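Local coordinates for protein chitin deacetylase 1 (Bombyx mori, PDB 5ZNT) that hydrolyses the N-acetamido groups of N-acetyl-D-glucosamine residues in chitin, giving chitosan and acetate, with zinc as cofactor, at residues L55-I59 with L281-L285. Sequence-based numbering, arbitrary orientation.
Sequences LYKEI and LEAFL
Build both segments as regular alpha-helix: Ile-59 N hydrogen-bonds to Leu-55 O at 3.1 Å, and Leu-285 N to Leu-281 O at 2.9 Å. The short axes run roughly the same way, crossing at -30°, but come no nearer than 12.0 Å, so the gap between the backbones is filled by side chains, mostly Leu and Ile. Set the register with Ile-59 CA 7.1 Å from Leu-285 CA.

Leu-55 leaves its helix sideways; with chi1 t and chi2 p its end swings in, bringing CD1 to 3.6 Å from Leu-281 CD2. Tyr-56 and Lys-57 stay out of the interface. The ring of Tyr-56 meets Tyr-76, on strand 75-78, edge-to-face, while Lys-57 makes a salt bridge to Glu-54.

This is the outer layer of the catalytic domain, the distorted (beta/alpha) barrel of the CE4 family: strand 38-45 leads directly into the zinc ligand Asp-46, and helix 53-59 comes next in the chain; helix 278-294 precedes strand 298-300. The two strands pair in parallel in the same sheet, and the helices pack outside it.

Glu-58 points toward the partner, extended (chi1 and chi2 t), and its carboxylate lies over leucine methyls at the exposed margin: OE1 is 3.7 Å from Leu-281 CD2, OE2 4.0 Å from Leu-285 CD1. Ile-59 (m, t) is buried and meets two leucines one turn apart, its CG1 4.1 Å from both Leu-281 CD1 and Leu-285 CD2. Give Leu-281 t, p and Leu-285 m, t; both point toward the first helix. Phe-284 (chi1 t) reaches Ile-42 on strand 38-45 and the ring of Phe-269.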
loop_
_atom_site.group_PDB
_atom_site.type_symbol
_atom_site.label_atom_id
_atom_site.label_comp_id
_atom_site.label_asym_id
_atom_site.label_seq_id
_atom_site.Cartn_x
_atom_site.Cartn_y
_atom_site.Cartn_z
ATOM N N LEU A 55 -6.217 -8.541 -15.357
ATOM C CA LEU A 55 -5.791 -7.143 -15.381
ATOM C C LEU A 55 -4.350 -7.006 -14.887
ATOM O O LEU A 55 -3.538 -6.295 -15.497
ATOM C CB LEU A 55 -6.729 -6.287 -14.527
ATOM C CG LEU A 55 -6.225 -4.858 -14.306
ATOM C CD1 LEU A 55 -6.421 -4.011 -15.560
ATOM C CD2 LEU A 55 -6.885 -4.211 -13.120
ATOM N N TYR A 56 -4.013 -7.666 -13.780
ATOM C CA TYR A 56 -2.663 -7.506 -13.247
ATOM C C TYR A 56 -1.624 -8.084 -14.205
ATOM O O TYR A 56 -0.503 -7.564 -14.282
ATOM C CB TYR A 56 -2.555 -8.142 -11.864
ATOM C CG TYR A 56 -3.432 -7.453 -10.821
ATOM C CD1 TYR A 56 -3.554 -6.060 -10.788
ATOM C CD2 TYR A 56 -4.168 -8.197 -9.899
ATOM C CE1 TYR A 56 -4.365 -5.424 -9.837
ATOM C CE2 TYR A 56 -4.996 -7.569 -8.959
ATOM C CZ TYR A 56 -5.079 -6.180 -8.934
ATOM O OH TYR A 56 -5.869 -5.547 -7.994
ATOM N N LYS A 57 -1.987 -9.120 -14.975
ATOM C CA LYS A 57 -1.056 -9.656 -15.972
ATOM C C LYS A 57 -0.822 -8.666 -17.101
ATOM O O LYS A 57 0.297 -8.570 -17.626
ATOM C CB LYS A 57 -1.570 -10.982 -16.539
ATOM C CG LYS A 57 -1.314 -12.158 -15.638
ATOM C CD LYS A 57 -1.979 -13.433 -16.169
ATOM C CE LYS A 57 -2.067 -14.507 -15.068
ATOM N NZ LYS A 57 -2.813 -15.716 -15.512
ATOM N N GLU A 58 -1.864 -7.932 -17.496
ATOM C CA GLU A 58 -1.723 -6.942 -18.550
ATOM C C GLU A 58 -0.805 -5.806 -18.112
ATOM O O GLU A 58 0.026 -5.339 -18.896
ATOM C CB GLU A 58 -3.093 -6.399 -18.949
ATOM C CG GLU A 58 -3.057 -5.297 -19.975
ATOM C CD GLU A 58 -4.440 -4.933 -20.542
ATOM O OE1 GLU A 58 -5.465 -5.553 -20.136
ATOM O OE2 GLU A 58 -4.499 -4.012 -21.395
ATOM N N ILE A 59 -0.950 -5.345 -16.867
ATOM C CA ILE A 59 -0.113 -4.258 -16.362
ATOM C C ILE A 59 1.319 -4.744 -16.140
ATOM O O ILE A 59 2.282 -4.151 -16.638
ATOM C CB ILE A 59 -0.694 -3.678 -15.062
ATOM C CG1 ILE A 59 -2.101 -3.113 -15.296
ATOM C CG2 ILE A 59 0.258 -2.604 -14.525
ATOM C CD1 ILE A 59 -2.867 -2.767 -14.009
ATOM N N LEU A 281 -7.519 2.518 -18.008
ATOM C CA LEU A 281 -6.414 1.577 -18.105
ATOM C C LEU A 281 -5.490 1.947 -19.260
ATOM O O LEU A 281 -4.267 1.950 -19.100
ATOM C CB LEU A 281 -6.932 0.151 -18.283
ATOM C CG LEU A 281 -5.843 -0.919 -18.417
ATOM C CD1 LEU A 281 -4.990 -0.944 -17.130
ATOM C CD2 LEU A 281 -6.440 -2.279 -18.696
ATOM N N GLU A 282 -6.062 2.278 -20.425
ATOM C CA GLU A 282 -5.234 2.626 -21.577
ATOM C C GLU A 282 -4.382 3.857 -21.292
ATOM O O GLU A 282 -3.185 3.876 -21.596
ATOM C CB GLU A 282 -6.112 2.852 -22.809
ATOM C CG GLU A 282 -5.338 3.441 -23.989
ATOM C CD GLU A 282 -6.192 3.624 -25.230
ATOM O OE1 GLU A 282 -6.862 2.655 -25.645
ATOM O OE2 GLU A 282 -6.202 4.741 -25.781
ATOM N N ALA A 283 -4.974 4.887 -20.688
ATOM C CA ALA A 283 -4.219 6.086 -20.346
ATOM C C ALA A 283 -3.149 5.789 -19.302
ATOM O O ALA A 283 -2.039 6.333 -19.364
ATOM C CB ALA A 283 -5.171 7.182 -19.855
ATOM N N PHE A 284 -3.458 4.927 -18.338
ATOM C CA PHE A 284 -2.498 4.609 -17.289
ATOM C C PHE A 284 -1.278 3.900 -17.871
ATOM O O PHE A 284 -0.134 4.223 -17.532
ATOM C CB PHE A 284 -3.174 3.731 -16.231
ATOM C CG PHE A 284 -2.297 3.386 -15.059
ATOM C CD1 PHE A 284 -1.532 4.359 -14.431
ATOM C CD2 PHE A 284 -2.256 2.094 -14.579
ATOM C CE1 PHE A 284 -0.725 4.041 -13.338
ATOM C CE2 PHE A 284 -1.455 1.762 -13.482
ATOM C CZ PHE A 284 -0.691 2.744 -12.863
ATOM N N LEU A 285 -1.508 2.897 -18.712
ATOM C CA LEU A 285 -0.397 2.174 -19.314
ATOM C C LEU A 285 0.405 3.076 -20.253
ATOM O O LEU A 285 1.644 3.036 -20.252
ATOM C CB LEU A 285 -0.927 0.945 -20.042
ATOM C CG LEU A 285 -1.586 -0.055 -19.086
ATOM C CD1 LEU A 285 -2.014 -1.312 -19.808
ATOM C CD2 LEU A 285 -0.634 -0.383 -17.920
#